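Local coordinates for protein transcriptional regulator, PadR family (PDB 3HHH) that probably binds DNA through a winged helix-turn-helix domain and regulates transcription as a PadR-family dimer, at residues 15-20 with 90-95; 60-65 with 76-81. All blocks are in the same frame, centred on the assembly; numbering follows the deposited sequence.

Contact 1 (15-20 with 90-95)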
loop_
_atom_site.group_PDB
_atom_site.type_symbol
_atom_site.label_atom_id
_atom_site.label_comp_id
_atom_site.label_asym_id
_atom_site.label_seq_id
_atom_site.Cartn_x
_atom_site.Cartn_y
_atom_site.Cartn_z
ATOM N N GLU B 15 -0.582 2.048 -8.696
ATOM C CA GLU B 15 -1.175 1.453 -9.897
ATOM C C GLU B 15 -2.662 1.788 -9.966
ATOM O O GLU B 15 -3.172 2.180 -11.015
ATOM C CB GLU B 15 -1.004 -0.072 -9.907
ATOM C CG GLU B 15 0.396 -0.572 -10.305
ATOM C CD GLU B 15 1.403 -0.629 -9.148
ATOM O OE1 GLU B 15 1.136 -0.062 -8.060
ATOM O OE2 GLU B 15 2.475 -1.248 -9.344
ATOM N N GLY B 16 -3.348 1.638 -8.837
ATOM C CA GLY B 16 -4.776 1.919 -8.752
ATOM C C GLY B 16 -5.110 3.372 -9.010
ATOM O O GLY B 16 -6.064 3.675 -9.719
ATOM N N LEU B 17 -4.324 4.271 -8.427
ATOM C CA LEU B 17 -4.523 5.705 -8.614
ATOM C C LEU B 17 -4.223 6.135 -10.047
ATOM O O LEU B 17 -4.876 7.025 -10.582
ATOM C CB LEU B 17 -3.635 6.498 -7.651
ATOM C CG LEU B 17 -3.905 6.333 -6.155
ATOM C CD1 LEU B 17 -2.955 7.225 -5.369
ATOM C CD2 LEU B 17 -5.366 6.652 -5.816
ATOM N N VAL B 18 -3.223 5.508 -10.660
ATOM C CA VAL B 18 -2.885 5.789 -12.052
ATOM C C VAL B 18 -4.054 5.394 -12.950
ATOM O O VAL B 18 -4.483 6.181 -13.789
ATOM C CB VAL B 18 -1.579 5.072 -12.485
ATOM C CG1 VAL B 18 -1.446 5.043 -13.999
ATOM C CG2 VAL B 18 -0.374 5.757 -11.852
ATOM N N LEU B 19 -4.580 4.188 -12.762
ATOM C CA LEU B 19 -5.760 3.767 -13.512
ATOM C C LEU B 19 -6.882 4.791 -13.328
ATOM O O LEU B 19 -7.509 5.217 -14.304
ATOM C CB LEU B 19 -6.233 2.375 -13.073
ATOM C CG LEU B 19 -5.359 1.171 -13.440
ATOM C CD1 LEU B 19 -6.052 -0.121 -13.015
ATOM C CD2 LEU B 19 -5.043 1.135 -14.924
ATOM N N ALA B 20 -7.102 5.196 -12.076
ATOM C CA ALA B 20 -8.123 6.183 -11.724
ATOM C C ALA B 20 -7.984 7.469 -12.528
ATOM O O ALA B 20 -8.961 7.949 -13.110
ATOM C CB ALA B 20 -8.061 6.493 -10.236
ATOM N N ASP B 90 -12.152 -3.163 -9.370
ATOM C CA ASP B 90 -11.655 -4.160 -8.435
ATOM C C ASP B 90 -10.728 -3.526 -7.398
ATOM O O ASP B 90 -10.719 -3.941 -6.235
ATOM C CB ASP B 90 -10.919 -5.271 -9.188
ATOM C CG ASP B 90 -10.740 -6.518 -8.352
ATOM O OD1 ASP B 90 -11.758 -7.150 -7.996
ATOM O OD2 ASP B 90 -9.582 -6.873 -8.050
ATOM N N PHE B 91 -9.950 -2.528 -7.818
ATOM C CA PHE B 91 -9.035 -1.838 -6.909
ATOM C C PHE B 91 -9.789 -1.104 -5.806
ATOM O O PHE B 91 -9.445 -1.229 -4.630
ATOM C CB PHE B 91 -8.118 -0.861 -7.662
ATOM C CG PHE B 91 -7.508 0.199 -6.780
ATOM C CD1 PHE B 91 -6.630 -0.146 -5.766
ATOM C CD2 PHE B 91 -7.828 1.545 -6.958
ATOM C CE1 PHE B 91 -6.073 0.831 -4.945
ATOM C CE2 PHE B 91 -7.275 2.526 -6.142
ATOM C CZ PHE B 91 -6.396 2.168 -5.138
ATOM N N TRP B 92 -10.809 -0.338 -6.181
ATOM C CA TRP B 92 -11.561 0.446 -5.201
ATOM C C TRP B 92 -12.263 -0.438 -4.176
ATOM O O TRP B 92 -12.320 -0.095 -2.998
ATOM C CB TRP B 92 -12.575 1.365 -5.887
ATOM C CG TRP B 92 -11.945 2.515 -6.614
ATOM C CD1 TRP B 92 -12.092 2.828 -7.933
ATOM C CD2 TRP B 92 -11.067 3.506 -6.061
ATOM N NE1 TRP B 92 -11.365 3.954 -8.238
ATOM C CE2 TRP B 92 -10.725 4.391 -7.107
ATOM C CE3 TRP B 92 -10.536 3.732 -4.784
ATOM C CZ2 TRP B 92 -9.875 5.485 -6.916
ATOM C CZ3 TRP B 92 -9.689 4.818 -4.596
ATOM C CH2 TRP B 92 -9.369 5.683 -5.659
ATOM N N GLN B 93 -12.784 -1.575 -4.625
ATOM C CA GLN B 93 -13.447 -2.523 -3.733
ATOM C C GLN B 93 -12.451 -3.131 -2.740
ATOM O O GLN B 93 -12.701 -3.141 -1.530
ATOM C CB GLN B 93 -14.138 -3.624 -4.540
ATOM C CG GLN B 93 -15.063 -4.499 -3.716
ATOM C CD GLN B 93 -15.840 -5.490 -4.556
ATOM O OE1 GLN B 93 -16.186 -5.217 -5.709
ATOM N NE2 GLN B 93 -16.124 -6.655 -3.977
ATOM N N ARG B 94 -11.326 -3.629 -3.259
ATOM C CA ARG B 94 -10.232 -4.134 -2.419
ATOM C C ARG B 94 -9.730 -3.068 -1.455
ATOM O O ARG B 94 -9.483 -3.352 -0.279
ATOM C CB ARG B 94 -9.059 -4.627 -3.274
ATOM C CG ARG B 94 -9.204 -6.056 -3.774
ATOM C CD ARG B 94 -8.017 -6.455 -4.628
ATOM N NE ARG B 94 -7.999 -5.751 -5.907
ATOM C CZ ARG B 94 -7.082 -5.925 -6.857
ATOM N NH1 ARG B 94 -6.088 -6.790 -6.693
ATOM N NH2 ARG B 94 -7.162 -5.231 -7.989
ATOM N N TRP B 95 -9.572 -1.849 -1.962
ATOM C CA TRP B 95 -9.120 -0.734 -1.142
ATOM C C TRP B 95 -10.133 -0.404 -0.055
ATOM O O TRP B 95 -9.764 -0.227 1.103
ATOM C CB TRP B 95 -8.850 0.509 -1.995
ATOM C CG TRP B 95 -8.806 1.766 -1.184
ATOM C CD1 TRP B 95 -9.800 2.684 -1.055
ATOM C CD2 TRP B 95 -7.728 2.222 -0.365
ATOM N NE1 TRP B 95 -9.407 3.696 -0.217
ATOM C CE2 TRP B 95 -8.137 3.437 0.222
ATOM C CE3 TRP B 95 -6.454 1.726 -0.074
ATOM C CZ2 TRP B 95 -7.318 4.165 1.086
ATOM C CZ3 TRP B 95 -5.636 2.453 0.783
ATOM C CH2 TRP B 95 -6.074 3.659 1.353
#
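F91 lays its phenyl ring against the backbone of G16, the pair whose CA atoms come nearest across the two helices, at 6.0 Å. The F91 side chain leaves with CG anti to the backbone N (chi1 160°) and points at helix 13-24. G16 CA stands over the middle of the ring, 3.6 Å from the F91 centroid and only 14° off its normal, a CH-pi contact with the glycine backbone. Because G16 has no side chain, nothing intervenes between its CA and the aromatic face. The same ring reaches W92 on its own helix: F91 CE2 lies 3.6 Å above the W92 ring plane, displaced toward the rim.

W92 itself reaches helix 13-24 with the far corner of its six-membered ring. W92 CZ2 touches A20 CB at 3.9 Å, and W92 CH2 meets L17 CD2 at 4.1 Å, the leucine side chain crossing the indole at about a right angle. G16 thus meets F91, while L17 and A20, the latter one turn on from G16, meet W92. This helix is the first long one of the PadR winged helix-turn-helix domain, and it packs here against the long C-terminal helix 82-106; the axes of 15-20 and 90-95 approach to 10.2 Å, with 135° between their directions. V18, turned away from this interface, packs on L56 of helix 46-58, and L19 touches both L56 and L88 of helix 82-106.

Further along, R94 folds back over the preceding turn: R94 NE pairs with D90 OD2 at 2.9 Å and also reaches D90 O, above the carbonyl plane and on the face opposite to R94 N. R94 packs on Q6 of the second subunit. W95 faces that subunit too, its NE1 hydrogen-bonded to N103 of the second subunit.

Contact 2 (60-65 with 76-81). With SO4 (sulfate ion), chain E.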
loop_
_atom_site.group_PDB
_atom_site.type_symbol
_atom_site.label_atom_id
_atom_site.label_comp_id
_atom_site.label_asym_id
_atom_site.label_seq_id
_atom_site.Cartn_x
_atom_site.Cartn_y
_atom_site.Cartn_z
ATOM N N GLN B 60 -2.440 -4.758 -21.100
ATOM C CA GLN B 60 -3.563 -4.281 -21.922
ATOM C C GLN B 60 -4.749 -3.738 -21.114
ATOM O O GLN B 60 -5.896 -3.782 -21.564
ATOM C CB GLN B 60 -4.002 -5.369 -22.918
ATOM C CG GLN B 60 -2.937 -5.679 -23.972
ATOM C CD GLN B 60 -3.146 -7.014 -24.663
ATOM O OE1 GLN B 60 -3.310 -8.049 -24.014
ATOM N NE2 GLN B 60 -3.123 -7.000 -25.988
ATOM N N TRP B 61 -4.461 -3.211 -19.925
ATOM C CA TRP B 61 -5.468 -2.518 -19.122
ATOM C C TRP B 61 -5.625 -1.075 -19.609
ATOM O O TRP B 61 -6.684 -0.471 -19.443
ATOM C CB TRP B 61 -5.100 -2.558 -17.638
ATOM C CG TRP B 61 -5.104 -3.946 -17.079
ATOM C CD1 TRP B 61 -6.088 -4.881 -17.222
ATOM C CD2 TRP B 61 -4.080 -4.560 -16.285
ATOM N NE1 TRP B 61 -5.741 -6.038 -16.570
ATOM C CE2 TRP B 61 -4.513 -5.869 -15.985
ATOM C CE3 TRP B 61 -2.840 -4.131 -15.797
ATOM C CZ2 TRP B 61 -3.748 -6.757 -15.221
ATOM C CZ3 TRP B 61 -2.079 -5.015 -15.038
ATOM C CH2 TRP B 61 -2.537 -6.313 -14.760
ATOM N N VAL B 62 -4.566 -0.535 -20.211
ATOM C CA VAL B 62 -4.626 0.751 -20.901
ATOM C C VAL B 62 -4.143 0.596 -22.344
ATOM O O VAL B 62 -3.303 -0.256 -22.632
ATOM C CB VAL B 62 -3.760 1.822 -20.192
ATOM C CG1 VAL B 62 -4.238 2.036 -18.756
ATOM C CG2 VAL B 62 -2.278 1.439 -20.219
ATOM N N ILE B 63 -4.700 1.401 -23.247
ATOM C CA ILE B 63 -4.171 1.540 -24.602
ATOM C C ILE B 63 -3.356 2.825 -24.659
ATOM O O ILE B 63 -3.733 3.826 -24.051
ATOM C CB ILE B 63 -5.284 1.634 -25.669
ATOM C CG1 ILE B 63 -6.214 0.421 -25.595
ATOM C CG2 ILE B 63 -4.672 1.739 -27.068
ATOM C CD1 ILE B 63 -7.367 0.470 -26.584
ATOM N N ALA B 64 -2.245 2.787 -25.394
ATOM C CA ALA B 64 -1.371 3.945 -25.571
ATOM C C ALA B 64 -1.321 4.353 -27.041
ATOM O O ALA B 64 -1.307 3.504 -27.936
ATOM C CB ALA B 64 0.026 3.629 -25.068
ATOM N N GLU B 65 -1.287 5.657 -27.286
ATOM C CA GLU B 65 -1.293 6.177 -28.648
ATOM C C GLU B 65 -0.769 7.610 -28.668
ATOM O O GLU B 65 -0.990 8.367 -27.722
ATOM C CB GLU B 65 -2.710 6.074 -29.227
ATOM C CG GLU B 65 -3.103 7.142 -30.231
ATOM C CD GLU B 65 -4.549 7.009 -30.650
ATOM O OE1 GLU B 65 -5.407 7.675 -30.031
ATOM O OE2 GLU B 65 -4.832 6.223 -31.580
ATOM N N LYS B 76 2.662 10.379 -25.725
ATOM C CA LYS B 76 2.000 9.086 -25.595
ATOM C C LYS B 76 0.805 9.217 -24.641
ATOM O O LYS B 76 0.972 9.285 -23.425
ATOM C CB LYS B 76 3.006 8.034 -25.109
ATOM C CG LYS B 76 2.604 6.594 -25.383
ATOM C CD LYS B 76 3.808 5.665 -25.293
ATOM C CE LYS B 76 3.400 4.200 -25.385
ATOM N NZ LYS B 76 4.539 3.319 -25.782
ATOM N N PHE B 77 -0.396 9.271 -25.215
ATOM C CA PHE B 77 -1.635 9.449 -24.454
ATOM C C PHE B 77 -2.286 8.104 -24.132
ATOM O O PHE B 77 -2.222 7.173 -24.938
ATOM C CB PHE B 77 -2.620 10.326 -25.232
ATOM C CG PHE B 77 -2.233 11.777 -25.278
ATOM C CD1 PHE B 77 -2.665 12.654 -24.294
ATOM C CD2 PHE B 77 -1.443 12.267 -26.307
ATOM C CE1 PHE B 77 -2.315 13.996 -24.331
ATOM C CE2 PHE B 77 -1.085 13.612 -26.353
ATOM C CZ PHE B 77 -1.522 14.476 -25.360
ATOM N N TYR B 78 -2.930 8.021 -22.967
ATOM C CA TYR B 78 -3.491 6.762 -22.466
ATOM C C TYR B 78 -5.003 6.814 -22.249
ATOM O O TYR B 78 -5.573 7.877 -22.011
ATOM C CB TYR B 78 -2.824 6.375 -21.140
ATOM C CG TYR B 78 -1.346 6.098 -21.244
ATOM C CD1 TYR B 78 -0.869 4.800 -21.413
ATOM C CD2 TYR B 78 -0.419 7.134 -21.166
ATOM C CE1 TYR B 78 0.494 4.542 -21.507
ATOM C CE2 TYR B 78 0.947 6.886 -21.259
ATOM C CZ TYR B 78 1.397 5.590 -21.427
ATOM O OH TYR B 78 2.749 5.351 -21.516
ATOM N N ARG B 79 -5.636 5.647 -22.319
ATOM C CA ARG B 79 -7.046 5.496 -21.974
ATOM C C ARG B 79 -7.309 4.064 -21.513
ATOM O O ARG B 79 -6.629 3.130 -21.939
ATOM C CB ARG B 79 -7.951 5.860 -23.159
ATOM C CG ARG B 79 -7.687 5.069 -24.440
ATOM C CD ARG B 79 -8.458 5.637 -25.628
ATOM N NE ARG B 79 -8.108 4.966 -26.888
ATOM C CZ ARG B 79 -7.161 5.363 -27.746
ATOM N NH1 ARG B 79 -6.427 6.450 -27.514
ATOM N NH2 ARG B 79 -6.943 4.660 -28.856
ATOM N N LEU B 80 -8.291 3.901 -20.633
ATOM C CA LEU B 80 -8.609 2.590 -20.073
ATOM C C LEU B 80 -9.302 1.691 -21.088
ATOM O O LEU B 80 -10.173 2.134 -21.834
ATOM C CB LEU B 80 -9.509 2.732 -18.844
ATOM C CG LEU B 80 -8.919 3.420 -17.613
ATOM C CD1 LEU B 80 -9.883 3.270 -16.449
ATOM C CD2 LEU B 80 -7.547 2.851 -17.255
ATOM N N THR B 81 -8.904 0.425 -21.106
ATOM C CA THR B 81 -9.633 -0.602 -21.832
ATOM C C THR B 81 -10.819 -1.028 -20.968
ATOM O O THR B 81 -10.980 -0.546 -19.847
ATOM C CB THR B 81 -8.739 -1.823 -22.110
ATOM O OG1 THR B 81 -8.249 -2.352 -20.869
ATOM C CG2 THR B 81 -7.561 -1.434 -22.982
HETATM S S SO4 E . 5.750 11.314 -23.619
HETATM O O1 SO4 E . 5.947 12.378 -24.597
HETATM O O2 SO4 E . 5.449 10.055 -24.300
HETATM O O3 SO4 E . 6.977 11.168 -22.837
HETATM O O4 SO4 E . 4.637 11.671 -22.742
#
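R79 and E65 meet diagonally over one face of a two-stranded antiparallel hairpin. R79 CG takes the position between the backbone N and carbonyl carbon (chi1 57°), and the chain then runs extended to NE. The salt bridge joins R79 NH1 to E65 OE1 at 3.0 Å; OE1 is met from above the carboxylate plane, and the carboxylate and guanidinium planes stand 49° apart. On the same face, I63 CG2 lies over the guanidinium, while I63 CG1 packs on T81 CG2 at 3.5 Å.

A64 and Y78, a non-hydrogen-bonded pair, share the other face: A64 CB touches Y78 CE1 at 3.7 Å, coming obliquely to the ring, and V62 CG2 touches Y78 CD1. V62 and L80 diverge at CB, yet V62 CG1 meets L80 CD2 at 3.7 Å. Paired backbone bonds tie I63 to R79 and E65 to F77, and T81 N adds one to W61 O at the hairpin's base. K76 N donates to a sulfate oxygen, O2, at 3.1 Å; the ion probably comes from the crystallisation liquor.

Such a hairpin is the wing of a winged helix domain. Q60 closes helix 46-58 with a Schellman motif, while T81 caps helix 82-106, its OG1 bonded to S83 and G84. Y78 packs on L53 of helix 46-58, and V62 and L80 both lie against I22 of helix 13-24.

Overall arrangement
The two contacts lie 16 Å apart between centres and meet through helix 13-24. L19, in the first segment of contact 1, bridges them: L19 O packs on L80 CD1 at 3.7 Å, and L19 CD2 on V62 CG1 at 4.0 Å. Contact 2 is nested within the chain loop closed by contact 1, and strand 74-80 runs almost directly into helix 82-106. Helix 82-106 thus leads from the wing to the buried helix pair and to the second subunit, which reaches contact 1 but does not touch contact 2. In this family the winged domain probably binds DNA; the sulfate lies at contact 2, beside the hairpin backbone.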